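Local coordinates for putative uncharacterized protein PH0186 (Pyrococcus horikoshii, PDB 2ZTS), which binds ADP and magnesium and is probably an ATP-binding P-loop NTPase of the KaiC-like family, at residues A47-Y52 against N240-Y245; K188-R191 against E195-I198; D206-N211 against K215-I220. All coordinates share one frame; numbering follows the deposited sequence.

Contact 1 of 3, residues A47-Y52 against N240-Y245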
loop_
_atom_site.group_PDB
_atom_site.type_symbol
_atom_site.label_atom_id
_atom_site.label_comp_id
_atom_site.label_asym_id
_atom_site.label_seq_id
_atom_site.Cartn_x
_atom_site.Cartn_y
_atom_site.Cartn_z
ATOM N N ALA C 47 19.651 23.693 -9.354
ATOM C CA ALA C 47 20.933 23.509 -8.629
ATOM C C ALA C 47 22.168 24.025 -9.386
ATOM O O ALA C 47 23.083 24.626 -8.768
ATOM C CB ALA C 47 21.141 22.094 -8.277
ATOM N N ALA C 48 22.162 23.878 -10.707
ATOM C CA ALA C 48 23.267 24.321 -11.519
ATOM C C ALA C 48 23.262 25.842 -11.596
ATOM O O ALA C 48 24.326 26.461 -11.539
ATOM C CB ALA C 48 23.215 23.724 -12.856
ATOM N N GLN C 49 22.071 26.419 -11.731
ATOM C CA GLN C 49 21.911 27.846 -11.805
ATOM C C GLN C 49 22.438 28.515 -10.534
ATOM O O GLN C 49 23.131 29.553 -10.588
ATOM C CB GLN C 49 20.433 28.198 -12.035
ATOM C CG GLN C 49 20.183 29.546 -12.697
ATOM C CD GLN C 49 18.777 29.642 -13.283
ATOM O OE1 GLN C 49 18.251 28.640 -13.750
ATOM N NE2 GLN C 49 18.151 30.826 -13.210
ATOM N N PHE C 50 22.139 27.897 -9.393
ATOM C CA PHE C 50 22.590 28.368 -8.093
ATOM C C PHE C 50 24.109 28.437 -8.070
ATOM O O PHE C 50 24.652 29.414 -7.573
ATOM C CB PHE C 50 22.047 27.438 -6.986
ATOM C CG PHE C 50 22.638 27.632 -5.587
ATOM C CD1 PHE C 50 22.304 28.732 -4.803
ATOM C CD2 PHE C 50 23.348 26.638 -4.988
ATOM C CE1 PHE C 50 22.756 28.857 -3.511
ATOM C CE2 PHE C 50 23.803 26.760 -3.651
ATOM C CZ PHE C 50 23.493 27.861 -2.932
ATOM N N ILE C 51 24.793 27.384 -8.514
ATOM C CA ILE C 51 26.251 27.357 -8.472
ATOM C C ILE C 51 26.826 28.300 -9.523
ATOM O O ILE C 51 27.704 29.112 -9.229
ATOM C CB ILE C 51 26.818 25.956 -8.729
ATOM C CG1 ILE C 51 26.426 24.977 -7.626
ATOM C CG2 ILE C 51 28.359 25.978 -8.803
ATOM C CD1 ILE C 51 26.895 25.344 -6.257
ATOM N N TYR C 52 26.293 28.206 -10.737
ATOM C CA TYR C 52 26.805 28.981 -11.845
ATOM C C TYR C 52 26.598 30.477 -11.660
ATOM O O TYR C 52 27.519 31.253 -11.905
ATOM C CB TYR C 52 26.167 28.596 -13.142
ATOM C CG TYR C 52 26.790 29.314 -14.310
ATOM C CD1 TYR C 52 28.029 28.939 -14.766
ATOM C CD2 TYR C 52 26.146 30.373 -14.944
ATOM C CE1 TYR C 52 28.654 29.626 -15.845
ATOM C CE2 TYR C 52 26.763 31.064 -16.043
ATOM C CZ TYR C 52 28.010 30.676 -16.478
ATOM O OH TYR C 52 28.670 31.302 -17.548
ATOM N N ASN C 240 17.598 31.086 -20.993
ATOM C CA ASN C 240 18.592 31.461 -19.995
ATOM C C ASN C 240 18.299 30.862 -18.628
ATOM O O ASN C 240 18.641 31.430 -17.659
ATOM C CB ASN C 240 18.777 33.012 -19.935
ATOM C CG ASN C 240 19.174 33.608 -21.293
ATOM O OD1 ASN C 240 18.338 34.195 -21.973
ATOM N ND2 ASN C 240 20.429 33.398 -21.722
ATOM N N GLY C 241 17.728 29.671 -18.552
ATOM C CA GLY C 241 17.479 28.991 -17.278
ATOM C C GLY C 241 16.121 29.253 -16.637
ATOM O O GLY C 241 15.171 29.680 -17.286
ATOM N N ILE C 242 16.030 29.016 -15.336
ATOM C CA ILE C 242 14.776 29.195 -14.635
ATOM C C ILE C 242 14.456 30.670 -14.457
ATOM O O ILE C 242 15.354 31.494 -14.147
ATOM C CB ILE C 242 14.782 28.469 -13.283
ATOM C CG1 ILE C 242 14.977 26.984 -13.516
ATOM C CG2 ILE C 242 13.476 28.690 -12.547
ATOM C CD1 ILE C 242 14.915 26.134 -12.282
ATOM N N VAL C 243 13.180 30.984 -14.669
ATOM C CA VAL C 243 12.563 32.239 -14.227
ATOM C C VAL C 243 11.226 31.913 -13.515
ATOM O O VAL C 243 10.348 31.251 -14.089
ATOM C CB VAL C 243 12.255 33.222 -15.412
ATOM C CG1 VAL C 243 11.553 34.496 -14.889
ATOM C CG2 VAL C 243 13.519 33.629 -16.226
ATOM N N VAL C 244 11.076 32.413 -12.297
ATOM C CA VAL C 244 9.881 32.279 -11.496
ATOM C C VAL C 244 9.023 33.542 -11.651
ATOM O O VAL C 244 9.561 34.632 -11.696
ATOM C CB VAL C 244 10.268 32.101 -10.046
ATOM C CG1 VAL C 244 9.049 32.051 -9.153
ATOM C CG2 VAL C 244 11.137 30.826 -9.894
ATOM N N TYR C 245 7.701 33.383 -11.746
ATOM C CA TYR C 245 6.760 34.469 -12.063
ATOM C C TYR C 245 5.820 34.781 -10.890
ATOM O O TYR C 245 5.767 34.012 -9.971
ATOM C CB TYR C 245 5.966 34.066 -13.296
ATOM C CG TYR C 245 6.795 34.029 -14.528
ATOM C CD1 TYR C 245 7.281 35.221 -15.115
ATOM C CD2 TYR C 245 7.124 32.818 -15.136
ATOM C CE1 TYR C 245 8.078 35.199 -16.285
ATOM C CE2 TYR C 245 7.904 32.786 -16.298
ATOM C CZ TYR C 245 8.378 33.973 -16.861
ATOM O OH TYR C 245 9.135 33.908 -17.997
#
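Gln49, on helix 43-58, reaches the strand 241-244 with its side-chain amide and pairs with the backbone of Ile242 through two hydrogen bonds. Ile242 N gives its hydrogen to Gln49 OE1 at 2.8 Å, nearly straight at 163° and on a lone pair in the carbonyl plane. Gln49 NE2 returns a bond to Ile242 O at 3.0 Å, again in the plane of the accepting carbonyl, with the oxygen only 1° out of the amide plane of Gln49. Gripped at both ends, the carboxamide is held flat and cannot turn about its last torsion without losing both bonds. CG lies anti to the backbone N (chi1 -156°) and the chain runs on extended, which carries the amide across from the helix. NE2 has a further, weak bond to Gly15 O.

Packing adds little across this gap. CB of Ile242 sits 3.5 Å from Gln49 OE1, and CA of Gly241 lies 3.6 Å from Gln49 OE1. Ile16, in a loop, touches the side chains of both Gln49 and Ile242.

By bonding N and O of one residue, the amide pairs with Ile242 much as a neighbouring strand would. Helix 43-58 begins in the P-loop (Walker A), whose residues bind ADP, and the glutamine ties this helix to strand 241-244, the outermost strand on this side of the KaiC-like sheet within the chain.

Contact 2 of 3, residues K188-R191 against E195-I198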
loop_
_atom_site.group_PDB
_atom_site.type_symbol
_atom_site.label_atom_id
_atom_site.label_comp_id
_atom_site.label_asym_id
_atom_site.label_seq_id
_atom_site.Cartn_x
_atom_site.Cartn_y
_atom_site.Cartn_z
ATOM N N LYS C 188 4.465 11.601 -0.503
ATOM C CA LYS C 188 5.880 11.649 -0.059
ATOM C C LYS C 188 6.628 12.973 -0.450
ATOM O O LYS C 188 6.626 13.395 -1.584
ATOM C CB LYS C 188 6.665 10.403 -0.533
ATOM C CG LYS C 188 6.628 9.223 0.422
ATOM C CD LYS C 188 7.997 8.498 0.558
ATOM C CE LYS C 188 8.753 8.841 1.885
ATOM N NZ LYS C 188 9.277 10.286 1.987
ATOM N N LEU C 189 7.287 13.597 0.513
ATOM C CA LEU C 189 8.143 14.753 0.208
ATOM C C LEU C 189 9.461 14.327 -0.465
ATOM O O LEU C 189 10.033 15.044 -1.292
ATOM C CB LEU C 189 8.488 15.425 1.506
ATOM C CG LEU C 189 8.861 16.863 1.436
ATOM C CD1 LEU C 189 7.732 17.673 0.749
ATOM C CD2 LEU C 189 9.112 17.310 2.913
ATOM N N SER C 190 9.950 13.162 -0.077
ATOM C CA SER C 190 11.234 12.665 -0.551
ATOM C C SER C 190 11.178 11.187 -0.926
ATOM O O SER C 190 10.222 10.526 -0.650
ATOM C CB SER C 190 12.220 12.808 0.570
ATOM O OG SER C 190 11.785 12.054 1.681
ATOM N N ARG C 191 12.262 10.683 -1.486
ATOM C CA ARG C 191 12.355 9.317 -1.909
ATOM C C ARG C 191 12.396 8.399 -0.715
ATOM O O ARG C 191 11.716 7.376 -0.734
ATOM C CB ARG C 191 13.649 9.111 -2.719
ATOM C CG ARG C 191 13.758 7.710 -3.276
ATOM C CD ARG C 191 14.723 7.592 -4.427
ATOM N NE ARG C 191 15.114 6.219 -4.636
ATOM C CZ ARG C 191 14.658 5.411 -5.584
ATOM N NH1 ARG C 191 13.720 5.783 -6.451
ATOM N NH2 ARG C 191 15.103 4.164 -5.596
ATOM N N GLU C 195 15.650 12.362 4.017
ATOM C CA GLU C 195 16.361 13.489 3.497
ATOM C C GLU C 195 15.959 14.800 4.199
ATOM O O GLU C 195 16.810 15.660 4.434
ATOM C CB GLU C 195 16.090 13.604 1.991
ATOM C CG GLU C 195 16.613 12.450 1.171
ATOM C CD GLU C 195 15.551 11.385 0.863
ATOM O OE1 GLU C 195 15.037 10.784 1.821
ATOM O OE2 GLU C 195 15.204 11.224 -0.338
ATOM N N GLU C 196 14.656 14.997 4.416
ATOM C CA GLU C 196 14.132 16.212 5.075
ATOM C C GLU C 196 14.608 16.414 6.531
ATOM O O GLU C 196 14.627 17.551 7.022
ATOM C CB GLU C 196 12.599 16.193 5.047
ATOM C CG GLU C 196 11.996 14.945 5.658
ATOM C CD GLU C 196 11.611 13.861 4.648
ATOM O OE1 GLU C 196 12.402 13.477 3.756
ATOM O OE2 GLU C 196 10.541 13.305 4.806
ATOM N N PHE C 197 14.996 15.341 7.221
ATOM C CA PHE C 197 15.578 15.463 8.548
ATOM C C PHE C 197 17.009 16.044 8.615
ATOM O O PHE C 197 17.506 16.244 9.719
ATOM C CB PHE C 197 15.517 14.127 9.300
ATOM C CG PHE C 197 14.126 13.685 9.553
ATOM C CD1 PHE C 197 13.423 14.192 10.635
ATOM C CD2 PHE C 197 13.478 12.868 8.645
ATOM C CE1 PHE C 197 12.127 13.844 10.831
ATOM C CE2 PHE C 197 12.180 12.500 8.847
ATOM C CZ PHE C 197 11.494 12.980 9.919
ATOM N N ILE C 198 17.700 16.208 7.480
ATOM C CA ILE C 198 19.001 16.887 7.507
ATOM C C ILE C 198 18.959 18.230 6.799
ATOM O O ILE C 198 19.966 18.803 6.503
ATOM C CB ILE C 198 20.130 15.976 6.954
ATOM C CG1 ILE C 198 19.985 15.717 5.469
ATOM C CG2 ILE C 198 20.174 14.636 7.744
ATOM C CD1 ILE C 198 21.270 15.220 4.813
#
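Glu195 opens the 3-10 turn 195-197 and turns its carboxylate onto Ser190 and Arg191. Its chain bends at chi2, bringing the group alongside Ser190, whose CB is 3.5 Å from Glu195 OE2. The same oxygen of Glu195, OE2, accepts a weak, bent bond from Arg191 N at 3.2 Å, with an angle of 126° at the hydrogen. Its firmer partner is Thr179 OG1 on strand 174-179, while OE1 takes a weak bond from Tyr192 N.

Glu196 follows, with CG set between its backbone N and carbonyl carbon (chi1 55°) and the chain again bent. Glu196 OE1 accepts from Ser190 OG at 2.6 Å, on the syn side and 16° out of the carboxylate plane. Glu196 CB lies 4.2 Å from Leu189 CD2; both residues also pack on Thr39 of a neighbouring subunit.

Ser190 OG is thus a junction: it donates to Glu196, accepts from Gly193 N and takes a weak bond from Lys188 NZ, whose better partner is Ser190 O at 2.8 Å. With Lys188 NZ 4.3 Å from Glu196 OE2, beyond a salt bridge, the lysine would be expected to steady that carboxylate's negative charge and polarise the serine hydroxyl between them.

Contact 3 of 3, residues D206-N211 against K215-I220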
loop_
_atom_site.group_PDB
_atom_site.type_symbol
_atom_site.label_atom_id
_atom_site.label_comp_id
_atom_site.label_asym_id
_atom_site.label_seq_id
_atom_site.Cartn_x
_atom_site.Cartn_y
_atom_site.Cartn_z
ATOM N N ASP C 206 7.295 21.039 -9.103
ATOM C CA ASP C 206 6.196 20.170 -9.514
ATOM C C ASP C 206 5.751 20.524 -10.941
ATOM O O ASP C 206 6.117 21.586 -11.481
ATOM C CB ASP C 206 4.995 20.363 -8.583
ATOM C CG ASP C 206 4.163 19.091 -8.426
ATOM O OD1 ASP C 206 4.483 18.060 -9.094
ATOM O OD2 ASP C 206 3.169 19.052 -7.645
ATOM N N LEU C 207 5.011 19.581 -11.532
ATOM C CA LEU C 207 4.293 19.748 -12.789
ATOM C C LEU C 207 2.863 19.425 -12.493
ATOM O O LEU C 207 2.569 18.269 -12.142
ATOM C CB LEU C 207 4.783 18.734 -13.797
ATOM C CG LEU C 207 6.182 18.884 -14.311
ATOM C CD1 LEU C 207 6.594 17.660 -15.108
ATOM C CD2 LEU C 207 6.269 20.115 -15.151
ATOM N N GLN C 208 1.985 20.422 -12.608
ATOM C CA GLN C 208 0.558 20.215 -12.391
ATOM C C GLN C 208 -0.173 19.926 -13.702
ATOM O O GLN C 208 0.230 20.383 -14.753
ATOM C CB GLN C 208 -0.089 21.432 -11.720
ATOM C CG GLN C 208 -0.285 21.266 -10.200
ATOM C CD GLN C 208 -1.253 22.288 -9.619
ATOM O OE1 GLN C 208 -2.417 22.384 -10.083
ATOM N NE2 GLN C 208 -0.795 23.054 -8.608
ATOM N N GLU C 209 -1.275 19.189 -13.602
ATOM C CA GLU C 209 -2.005 18.707 -14.778
ATOM C C GLU C 209 -3.178 19.651 -15.005
ATOM O O GLU C 209 -4.088 19.659 -14.200
ATOM C CB GLU C 209 -2.498 17.248 -14.543
ATOM C CG GLU C 209 -1.522 16.133 -14.984
ATOM C CD GLU C 209 -2.149 14.726 -15.066
ATOM O OE1 GLU C 209 -3.298 14.580 -15.550
ATOM O OE2 GLU C 209 -1.484 13.747 -14.648
ATOM N N LYS C 210 -3.138 20.457 -16.065
ATOM C CA LYS C 210 -4.241 21.365 -16.391
ATOM C C LYS C 210 -4.181 21.805 -17.868
ATOM O O LYS C 210 -3.334 22.633 -18.207
ATOM C CB LYS C 210 -4.232 22.633 -15.466
ATOM C CG LYS C 210 -5.538 22.851 -14.596
ATOM C CD LYS C 210 -5.517 24.048 -13.527
ATOM C CE LYS C 210 -4.119 24.415 -12.906
ATOM N NZ LYS C 210 -3.388 23.325 -12.140
ATOM N N ASN C 211 -5.024 21.310 -18.782
ATOM C CA ASN C 211 -5.923 20.156 -18.662
ATOM C C ASN C 211 -5.464 19.029 -19.627
ATOM O O ASN C 211 -5.748 17.850 -19.390
ATOM C CB ASN C 211 -7.390 20.557 -18.948
ATOM C CG ASN C 211 -7.529 21.894 -19.736
ATOM O OD1 ASN C 211 -8.356 22.762 -19.380
ATOM N ND2 ASN C 211 -6.743 22.045 -20.818
ATOM N N LYS C 215 2.078 22.429 -16.365
ATOM C CA LYS C 215 2.831 23.695 -16.143
ATOM C C LYS C 215 3.702 23.538 -14.889
ATOM O O LYS C 215 3.381 22.798 -13.969
ATOM C CB LYS C 215 1.889 24.906 -16.007
ATOM C CG LYS C 215 2.619 26.331 -15.643
ATOM C CD LYS C 215 2.253 27.489 -16.627
ATOM C CE LYS C 215 0.949 28.314 -16.261
ATOM N NZ LYS C 215 0.736 28.556 -14.781
ATOM N N ARG C 216 4.821 24.232 -14.858
ATOM C CA ARG C 216 5.759 24.087 -13.749
ATOM C C ARG C 216 5.443 25.027 -12.602
ATOM O O ARG C 216 5.136 26.206 -12.806
ATOM C CB ARG C 216 7.165 24.334 -14.226
ATOM C CG ARG C 216 7.548 23.546 -15.439
ATOM C CD ARG C 216 9.009 23.763 -15.689
ATOM N NE ARG C 216 9.515 23.092 -16.847
ATOM C CZ ARG C 216 9.818 21.795 -16.887
ATOM N NH1 ARG C 216 9.674 21.029 -15.805
ATOM N NH2 ARG C 216 10.296 21.285 -18.006
ATOM N N TYR C 217 5.507 24.484 -11.403
ATOM C CA TYR C 217 5.274 25.241 -10.189
ATOM C C TYR C 217 6.436 25.024 -9.204
ATOM O O TYR C 217 6.999 23.974 -9.145
ATOM C CB TYR C 217 3.917 24.851 -9.574
ATOM C CG TYR C 217 2.721 25.263 -10.413
ATOM C CD1 TYR C 217 2.262 26.598 -10.452
ATOM C CD2 TYR C 217 2.017 24.309 -11.173
ATOM C CE1 TYR C 217 1.117 26.966 -11.248
ATOM C CE2 TYR C 217 0.877 24.673 -11.973
ATOM C CZ TYR C 217 0.446 25.989 -12.013
ATOM O OH TYR C 217 -0.655 26.279 -12.817
ATOM N N VAL C 218 6.799 26.068 -8.474
ATOM C CA VAL C 218 7.662 25.977 -7.279
ATOM C C VAL C 218 6.902 26.397 -6.032
ATOM O O VAL C 218 6.068 27.308 -6.059
ATOM C CB VAL C 218 8.957 26.801 -7.447
ATOM C CG1 VAL C 218 8.643 28.283 -7.730
ATOM C CG2 VAL C 218 9.819 26.713 -6.246
ATOM N N LEU C 219 7.190 25.722 -4.929
ATOM C CA LEU C 219 6.621 26.069 -3.643
ATOM C C LEU C 219 7.733 25.969 -2.585
ATOM O O LEU C 219 8.539 25.013 -2.577
ATOM C CB LEU C 219 5.525 25.100 -3.371
ATOM C CG LEU C 219 4.788 25.002 -2.063
ATOM C CD1 LEU C 219 3.962 26.204 -1.849
ATOM C CD2 LEU C 219 3.899 23.769 -2.179
ATOM N N ILE C 220 7.834 26.974 -1.752
ATOM C CA ILE C 220 8.698 26.900 -0.578
ATOM C C ILE C 220 7.893 26.401 0.574
ATOM O O ILE C 220 7.032 27.113 1.098
ATOM C CB ILE C 220 9.253 28.254 -0.230
ATOM C CG1 ILE C 220 10.029 28.806 -1.406
ATOM C CG2 ILE C 220 10.171 28.155 1.013
ATOM C CD1 ILE C 220 9.624 30.161 -1.721
HETATM O O HOH W 1 8.632 21.405 -12.968
#
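Gln208 runs its side chain up beside the ring of Tyr217, crossing it at about a right angle. Gln208 CB comes first, 3.4 Å from Tyr217 CE2, and Gln208 CG follows 3.9 Å from Tyr217 CD2, both beside the CD2-CE2 side of the ring. Beyond CG the extended chain lifts CD off the ring plane and brings only the amide nitrogen over the ring: Gln208 NE2 stands over one face, 4.0 Å from Tyr217 CD2. The amide and ring planes are 34° apart. Tyr217 CG lies anti to its own carbonyl carbon (chi1 -67°), which swings the ring back along its strand toward Gln208. At the far end of the ring the hydroxyl meets Lys210, with Lys210 CE 3.9 Å from Tyr217 OH, and takes a weak bond from Lys215 NZ.

The backbones form the hairpin of strands 201-209 and 214-223. Asp206 with Tyr217 and Gln208 with Lys215 are hydrogen-bonded antiparallel pairs, each joined by two bonds, among them Tyr217 N to Asp206 O at 3.0 Å and Lys215 N to Gln208 O at 3.2 Å; Leu207 with Arg216 is the non-hydrogen-bonded pair between them.

On the other face, Leu207 and Arg216 lie side by side, Leu207 CD2 3.6 Å from Arg216 NH1. A water in the guanidinium plane accepts from NH1 and donates to Asp206 O, and NH1 also bonds to Gly40 O of the P-loop. Arg216 touches the bound ADP, and the water and Gly40 O together hold its NH1 in place beside the nucleotide.

Overall arrangement
All three contacts belong to one KaiC-like P-loop NTPase domain. Contact 1 closes the longest loop of chain, from helix 43-58 to the last strand; contact 2 and then contact 3 fall within it, one after the other. Contacts 1 and 3 reach the same mixed sheet, with strand 233-238 lying between strands 214-223 and 241-244; they are about 17 Å apart between centres, and Val244 CG1 packs on Val218 CG1 at 4.0 Å. Contact 2, in the loop between strands 174-179 and 201-209, lies across the chain's centre from contact 1, about 22 Å between centres; from contact 3 it is about 19 Å between centres. Contacts 2 and 3 also meet neighbouring subunits, consistent with nucleotide sites set near subunit boundaries of the six-chain assembly.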